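Local coordinates for protein phist (Plasmodium falciparum, PDB 4JLE) that binds the intracellular ATS domain of the virulence factor PfEMP1 through its helical-bundle PHIST domain and comigrates with it to knobs on the infected erythrocyte surface, at the interface of chains A and B. Numbering follows the deposited sequence. Chains: chain A/B, Phist.

Contact 1: the interface of chains A and B. Residues chain A 47, 51, 98-99, 102; chain B 127, 130-131.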
loop_
_atom_site.group_PDB
_atom_site.type_symbol
_atom_site.label_atom_id
_atom_site.label_comp_id
_atom_site.label_asym_id
_atom_site.label_seq_id
_atom_site.Cartn_x
_atom_site.Cartn_y
_atom_site.Cartn_z
ATOM N N VAL A 47 -5.655 16.810 -3.129
ATOM C CA VAL A 47 -6.666 15.748 -3.174
ATOM C C VAL A 47 -6.177 14.537 -2.345
ATOM O O VAL A 47 -6.958 14.026 -1.538
ATOM C CB VAL A 47 -7.062 15.378 -4.625
ATOM C CG1 VAL A 47 -7.804 14.043 -4.693
ATOM C CG2 VAL A 47 -7.904 16.487 -5.239
ATOM N N GLU A 51 -8.217 13.249 0.994
ATOM C CA GLU A 51 -8.692 11.874 1.105
ATOM C C GLU A 51 -8.080 11.174 2.317
ATOM O O GLU A 51 -8.754 10.363 2.944
ATOM C CB GLU A 51 -8.449 11.096 -0.188
ATOM C CG GLU A 51 -9.097 11.728 -1.424
ATOM C CD GLU A 51 -10.579 12.076 -1.489
ATOM O OE1 GLU A 51 -11.304 11.886 -0.489
ATOM O OE2 GLU A 51 -11.013 12.562 -2.558
ATOM N N GLN A 98 -5.912 1.264 -2.542
ATOM C CA GLN A 98 -6.913 2.073 -3.244
ATOM C C GLN A 98 -6.231 3.280 -3.912
ATOM O O GLN A 98 -6.512 3.566 -5.060
ATOM C CB GLN A 98 -8.025 2.517 -2.281
ATOM C CG GLN A 98 -9.063 3.480 -2.861
ATOM C CD GLN A 98 -10.008 2.838 -3.835
ATOM O OE1 GLN A 98 -10.035 3.180 -4.990
ATOM N NE2 GLN A 98 -10.831 1.912 -3.415
ATOM N N GLU A 99 -5.330 3.965 -3.210
ATOM C CA GLU A 99 -4.611 5.088 -3.782
ATOM C C GLU A 99 -3.745 4.635 -4.963
ATOM O O GLU A 99 -3.734 5.329 -5.978
ATOM C CB GLU A 99 -3.755 5.780 -2.723
ATOM C CG GLU A 99 -3.235 7.130 -3.202
ATOM C CD GLU A 99 -2.049 7.682 -2.442
ATOM O OE1 GLU A 99 -1.890 7.342 -1.246
ATOM O OE2 GLU A 99 -1.290 8.478 -3.037
ATOM N N LEU A 102 -5.903 4.089 -7.997
ATOM C CA LEU A 102 -6.368 5.377 -8.510
ATOM C C LEU A 102 -5.226 6.181 -9.147
ATOM O O LEU A 102 -5.484 6.958 -10.077
ATOM C CB LEU A 102 -7.090 6.193 -7.432
ATOM C CG LEU A 102 -8.418 5.586 -6.929
ATOM C CD1 LEU A 102 -8.903 6.296 -5.647
ATOM C CD2 LEU A 102 -9.482 5.566 -8.010
ATOM N N VAL B 127 -11.860 9.848 -9.335
ATOM C CA VAL B 127 -11.035 9.594 -8.156
ATOM C C VAL B 127 -11.827 9.973 -6.875
ATOM O O VAL B 127 -11.876 9.170 -5.933
ATOM C CB VAL B 127 -9.685 10.346 -8.279
ATOM C CG1 VAL B 127 -8.973 10.498 -6.930
ATOM C CG2 VAL B 127 -8.790 9.661 -9.301
ATOM N N GLU B 130 -14.781 7.436 -6.336
ATOM C CA GLU B 130 -14.198 6.168 -5.883
ATOM C C GLU B 130 -13.775 6.233 -4.418
ATOM O O GLU B 130 -13.936 5.238 -3.716
ATOM C CB GLU B 130 -12.997 5.765 -6.745
ATOM C CG GLU B 130 -13.365 5.323 -8.153
ATOM C CD GLU B 130 -14.119 4.011 -8.251
ATOM O OE1 GLU B 130 -13.483 2.946 -8.064
ATOM O OE2 GLU B 130 -15.344 4.050 -8.520
ATOM N N TRP B 131 -13.258 7.397 -3.953
ATOM C CA TRP B 131 -12.864 7.556 -2.562
ATOM C C TRP B 131 -14.072 7.599 -1.616
ATOM O O TRP B 131 -13.976 7.100 -0.496
ATOM C CB TRP B 131 -12.021 8.796 -2.376
ATOM C CG TRP B 131 -10.565 8.566 -2.611
ATOM C CD1 TRP B 131 -9.764 9.237 -3.493
ATOM C CD2 TRP B 131 -9.708 7.661 -1.891
ATOM N NE1 TRP B 131 -8.462 8.868 -3.314
ATOM C CE2 TRP B 131 -8.401 7.858 -2.378
ATOM C CE3 TRP B 131 -9.923 6.681 -0.890
ATOM C CZ2 TRP B 131 -7.302 7.141 -1.868
ATOM C CZ3 TRP B 131 -8.842 5.979 -0.381
ATOM C CH2 TRP B 131 -7.551 6.205 -0.863
#
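With chi1 at -87°, B:Trp131 swings its indole away from helix 117-163 and into the groove between helices 37-72 and 77-110 of chain A. A:Glu51 meets it with CG anti to its own carbonyl carbon and then bends at chi2 (-54°), which folds the carboxylate back along the ring instead of away from it. The two side chains slant across one another, the carboxylate plane only 25° off the ring plane. The CG methylene of A:Glu51 lies over the five-membered ring, 3.3 Å from CD1 of B:Trp131, a CH-pi contact. The opposite face of the indole belongs to helix 77-110: A:Leu102 sets its CD1 methyl over the five-membered ring, 3.5 Å above the plane, while A:Gln98 lays its CG over the six-membered ring. The far rim of the indole reaches the helix backbone, with CZ2 of B:Trp131 3.9 Å from CA of A:Glu99. Covered on both faces, the indole probably has little freedom to rotate; inserted between two partner helices, it likely helps join the two PHIST copies at their two-fold interface. The second branch of A:Leu102 turns toward the residue just before the tryptophan, its CD2 methyl 3.7 Å from CB of B:Glu130.

Contact 2: the interface of chains A and B. Residues chain A 40, 109-110; chain B 107, 115, 119-120, 123.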
loop_
_atom_site.group_PDB
_atom_site.type_symbol
_atom_site.label_atom_id
_atom_site.label_comp_id
_atom_site.label_asym_id
_atom_site.label_seq_id
_atom_site.Cartn_x
_atom_site.Cartn_y
_atom_site.Cartn_z
ATOM N N MET A 40 -1.403 20.531 -11.966
ATOM C CA MET A 40 -1.818 19.130 -11.886
ATOM C C MET A 40 -1.288 18.435 -10.622
ATOM O O MET A 40 -2.015 17.663 -9.998
ATOM C CB MET A 40 -1.387 18.360 -13.129
ATOM C CG MET A 40 -2.393 18.427 -14.247
ATOM S SD MET A 40 -2.243 16.966 -15.283
ATOM C CE MET A 40 -3.455 17.228 -16.403
ATOM N N SER A 109 -5.202 6.802 -17.919
ATOM C CA SER A 109 -6.271 7.587 -18.545
ATOM C C SER A 109 -5.781 8.857 -19.193
ATOM O O SER A 109 -6.419 9.318 -20.134
ATOM C CB SER A 109 -7.336 7.971 -17.530
ATOM O OG SER A 109 -7.883 6.812 -16.931
ATOM N N LEU A 110 -4.697 9.450 -18.659
ATOM C CA LEU A 110 -4.198 10.746 -19.121
ATOM C C LEU A 110 -3.036 10.623 -20.119
ATOM O O LEU A 110 -2.746 11.592 -20.813
ATOM C CB LEU A 110 -3.775 11.604 -17.902
ATOM C CG LEU A 110 -4.871 11.975 -16.887
ATOM C CD1 LEU A 110 -4.260 12.582 -15.606
ATOM C CD2 LEU A 110 -5.867 12.940 -17.489
ATOM N N PHE B 107 4.753 9.642 -16.387
ATOM C CA PHE B 107 3.696 10.475 -16.955
ATOM C C PHE B 107 4.272 11.717 -17.642
ATOM O O PHE B 107 3.951 11.976 -18.802
ATOM C CB PHE B 107 2.642 10.857 -15.913
ATOM C CG PHE B 107 1.559 11.734 -16.467
ATOM C CD1 PHE B 107 0.650 11.239 -17.406
ATOM C CD2 PHE B 107 1.411 13.038 -16.023
ATOM C CE1 PHE B 107 -0.347 12.052 -17.927
ATOM C CE2 PHE B 107 0.390 13.847 -16.523
ATOM C CZ PHE B 107 -0.463 13.356 -17.493
ATOM N N CYS B 115 -2.260 19.159 -20.907
ATOM C CA CYS B 115 -3.361 18.209 -20.988
ATOM C C CYS B 115 -4.669 18.965 -20.966
ATOM O O CYS B 115 -4.795 19.996 -20.277
ATOM C CB CYS B 115 -3.281 17.187 -19.857
ATOM S SG CYS B 115 -4.750 16.120 -19.674
ATOM N N LYS B 119 -10.609 16.502 -19.596
ATOM C CA LYS B 119 -10.110 15.157 -19.315
ATOM C C LYS B 119 -9.558 15.060 -17.869
ATOM O O LYS B 119 -9.817 14.072 -17.177
ATOM C CB LYS B 119 -9.012 14.815 -20.340
ATOM C CG LYS B 119 -8.469 13.391 -20.258
ATOM C CD LYS B 119 -7.090 13.279 -20.931
ATOM C CE LYS B 119 -7.125 12.830 -22.379
ATOM N NZ LYS B 119 -5.783 12.385 -22.847
ATOM N N PHE B 120 -8.780 16.068 -17.442
ATOM C CA PHE B 120 -8.207 16.117 -16.105
ATOM C C PHE B 120 -9.334 16.148 -15.056
ATOM O O PHE B 120 -9.272 15.416 -14.069
ATOM C CB PHE B 120 -7.275 17.336 -15.954
ATOM C CG PHE B 120 -6.756 17.503 -14.541
ATOM C CD1 PHE B 120 -5.767 16.664 -14.040
ATOM C CD2 PHE B 120 -7.300 18.458 -13.692
ATOM C CE1 PHE B 120 -5.307 16.803 -12.735
ATOM C CE2 PHE B 120 -6.841 18.593 -12.380
ATOM C CZ PHE B 120 -5.841 17.769 -11.912
ATOM N N VAL B 123 -11.124 12.715 -14.780
ATOM C CA VAL B 123 -10.302 11.786 -13.998
ATOM C C VAL B 123 -10.444 12.113 -12.499
ATOM O O VAL B 123 -10.681 11.219 -11.684
ATOM C CB VAL B 123 -8.833 11.812 -14.465
ATOM C CG1 VAL B 123 -7.932 11.047 -13.498
ATOM C CG2 VAL B 123 -8.705 11.238 -15.876
#
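A:Met40 and B:Phe120 run antiparallel, the thioether chain passing on one side of the phenyl plane, above its CD1-CE1 rim. Extended beyond CG (chi2 -153°, chi3 178°), the methionine spreads CG, SD and CE past the CD1 and CE1 atoms, and its methyl CE comes within 3.4 Å of CD1 of B:Phe120. The same methyl also touches B:Cys115, lying 3.5 Å from its CB, so it sits between the start of helix 117-163 and the short strand just before it. A:Leu110, at the end of helix 77-110, enters the other half of the patch and hides the most surface here. In this part of the two-fold interface between the PHIST copies, that helix end thus meets the partner's strand and helix start, probably steadying the pair. At the base, CB of A:Leu110 abuts B:Phe107, 3.5 Å from CE1, and the leucine's carbonyl carbon lies in the plane of that ring at its edge. At the tip, the CD2 methyl rests against helix 117-163. There the aliphatic part of B:Lys119 runs counter to the leucine, with CD of the lysine 3.7 Å from CD2 of A:Leu110, whereas B:Val123 slants across it and offers its CG2 methyl. That valine methyl serves A:Ser109 too, through the serine's CB. The sulfur of B:Cys115 joins the two halves: SG lies 3.7 Å from CE of A:Met40 and 4.0 Å from CD2 of A:Leu110.

Contact 3: the interface of chains A and B. Residues chain A 138-139, 142-143; chain B 58, 61-62, 65.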
loop_
_atom_site.group_PDB
_atom_site.type_symbol
_atom_site.label_atom_id
_atom_site.label_comp_id
_atom_site.label_asym_id
_atom_site.label_seq_id
_atom_site.Cartn_x
_atom_site.Cartn_y
_atom_site.Cartn_z
ATOM N N MET A 138 15.658 -1.630 0.715
ATOM C CA MET A 138 14.543 -2.175 1.505
ATOM C C MET A 138 14.998 -3.405 2.292
ATOM O O MET A 138 14.667 -3.539 3.465
ATOM C CB MET A 138 13.359 -2.548 0.566
ATOM C CG MET A 138 12.098 -3.025 1.274
ATOM S SD MET A 138 10.889 -3.777 0.140
ATOM C CE MET A 138 10.690 -5.335 0.867
ATOM N N PHE A 139 15.754 -4.297 1.628
ATOM C CA PHE A 139 16.240 -5.547 2.203
ATOM C C PHE A 139 17.138 -5.260 3.395
ATOM O O PHE A 139 16.888 -5.759 4.481
ATOM C CB PHE A 139 16.988 -6.354 1.135
ATOM C CG PHE A 139 17.536 -7.669 1.611
ATOM C CD1 PHE A 139 16.683 -8.692 2.020
ATOM C CD2 PHE A 139 18.898 -7.880 1.661
ATOM C CE1 PHE A 139 17.195 -9.905 2.461
ATOM C CE2 PHE A 139 19.408 -9.104 2.077
ATOM C CZ PHE A 139 18.551 -10.111 2.466
ATOM N N TRP A 142 15.203 -2.945 6.389
ATOM C CA TRP A 142 14.237 -3.722 7.160
ATOM C C TRP A 142 14.887 -4.899 7.888
ATOM O O TRP A 142 14.399 -5.278 8.951
ATOM C CB TRP A 142 13.032 -4.131 6.286
ATOM C CG TRP A 142 12.199 -2.916 6.052
ATOM C CD1 TRP A 142 12.349 -1.997 5.047
ATOM C CD2 TRP A 142 11.328 -2.320 7.014
ATOM N NE1 TRP A 142 11.570 -0.887 5.301
ATOM C CE2 TRP A 142 10.931 -1.062 6.501
ATOM C CE3 TRP A 142 10.847 -2.730 8.269
ATOM C CZ2 TRP A 142 10.040 -0.233 7.176
ATOM C CZ3 TRP A 142 9.969 -1.899 8.946
ATOM C CH2 TRP A 142 9.580 -0.667 8.407
ATOM N N LYS A 143 16.023 -5.412 7.378
ATOM C CA LYS A 143 16.804 -6.409 8.121
ATOM C C LYS A 143 17.295 -5.741 9.419
ATOM O O LYS A 143 17.137 -6.303 10.503
ATOM C CB LYS A 143 17.997 -6.954 7.291
ATOM C CG LYS A 143 17.742 -8.335 6.667
ATOM C CD LYS A 143 18.774 -8.746 5.607
ATOM C CE LYS A 143 20.173 -9.071 6.105
ATOM N NZ LYS A 143 21.149 -9.192 4.978
ATOM N N VAL B 58 11.711 -10.334 -1.443
ATOM C CA VAL B 58 12.554 -9.565 -0.516
ATOM C C VAL B 58 11.978 -9.691 0.908
ATOM O O VAL B 58 12.735 -9.974 1.828
ATOM C CB VAL B 58 12.751 -8.079 -0.908
ATOM C CG1 VAL B 58 13.581 -7.333 0.140
ATOM C CG2 VAL B 58 13.372 -7.950 -2.302
ATOM N N ASN B 61 12.766 -13.063 2.402
ATOM C CA ASN B 61 14.186 -13.101 2.747
ATOM C C ASN B 61 14.444 -12.377 4.080
ATOM O O ASN B 61 15.232 -12.875 4.876
ATOM C CB ASN B 61 15.047 -12.527 1.610
ATOM C CG ASN B 61 15.055 -13.394 0.360
ATOM O OD1 ASN B 61 14.688 -14.578 0.385
ATOM N ND2 ASN B 61 15.469 -12.819 -0.772
ATOM N N ILE B 62 13.756 -11.246 4.336
ATOM C CA ILE B 62 13.905 -10.511 5.598
ATOM C C ILE B 62 13.377 -11.389 6.736
ATOM O O ILE B 62 14.078 -11.595 7.717
ATOM C CB ILE B 62 13.200 -9.124 5.552
ATOM C CG1 ILE B 62 13.830 -8.198 4.479
ATOM C CG2 ILE B 62 13.188 -8.469 6.945
ATOM C CD1 ILE B 62 12.936 -7.047 3.993
ATOM N N PHE B 65 15.546 -14.358 7.634
ATOM C CA PHE B 65 16.685 -13.900 8.409
ATOM C C PHE B 65 16.282 -13.649 9.872
ATOM O O PHE B 65 17.010 -14.066 10.771
ATOM C CB PHE B 65 17.297 -12.633 7.780
ATOM C CG PHE B 65 18.428 -12.060 8.587
ATOM C CD1 PHE B 65 19.702 -12.600 8.504
ATOM C CD2 PHE B 65 18.209 -11.008 9.471
ATOM C CE1 PHE B 65 20.737 -12.103 9.289
ATOM C CE2 PHE B 65 19.240 -10.512 10.261
ATOM C CZ PHE B 65 20.495 -11.069 10.176
#
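A:Phe139 sets its side chain against helix 37-72 of chain B, where B:Val58, B:Asn61 and B:Ile62 receive it. The phenylalanine has CG anti to its backbone N (chi1 -180°), which points the ring away from its own helix toward B:Asn61 and B:Ile62. Its rim atom CE1 presses on CB of B:Asn61 at 3.5 Å, and the ring stands nearly upright to the asparagine amide, 83° between planes. B:Ile62 lies alongside the ring, pointing the other way, its CG1 3.8 Å from CD1 of A:Phe139, and pushes its CD1 methyl on to CB of A:Trp142. B:Val58 closes this tight half with its CG1 methyl, which touches both CB of A:Phe139 and, at 3.6 Å, CE of A:Met138. The other half is looser. A:Lys143 and B:Phe65 cross at about a right angle, and CG of the lysine stays 3.9 Å from CD2 of the ring. Further along the lysine, CE hangs 4.1 Å above the centre of the B:Phe65 ring, while its CD covers a face of A:Phe139, so the aliphatic chain bridges the two rings. The patch packs helix 117-165 of chain A against helix 37-72 of chain B, probably helping to hold the two copies together.

Contact 1 and contact 2 are neighbours, their C-alpha centres about 15 Å apart, and use the same elements: helices 37-72 and 77-110 of chain A against helix 117-163 of chain B, with contact 2 adding B:Phe107 and the strand at B:Cys115. The C-alpha centre of contact 3 lies about 30 Å from that of contact 1 and about 37 Å from that of contact 2. There the roles are exchanged, as chain A supplies its long C-terminal helix and chain B its helix 37-72. Two-fold symmetry repeats each patch, so these packing contacts recur on both sides of the axis. The dimer may or may not form in the cell.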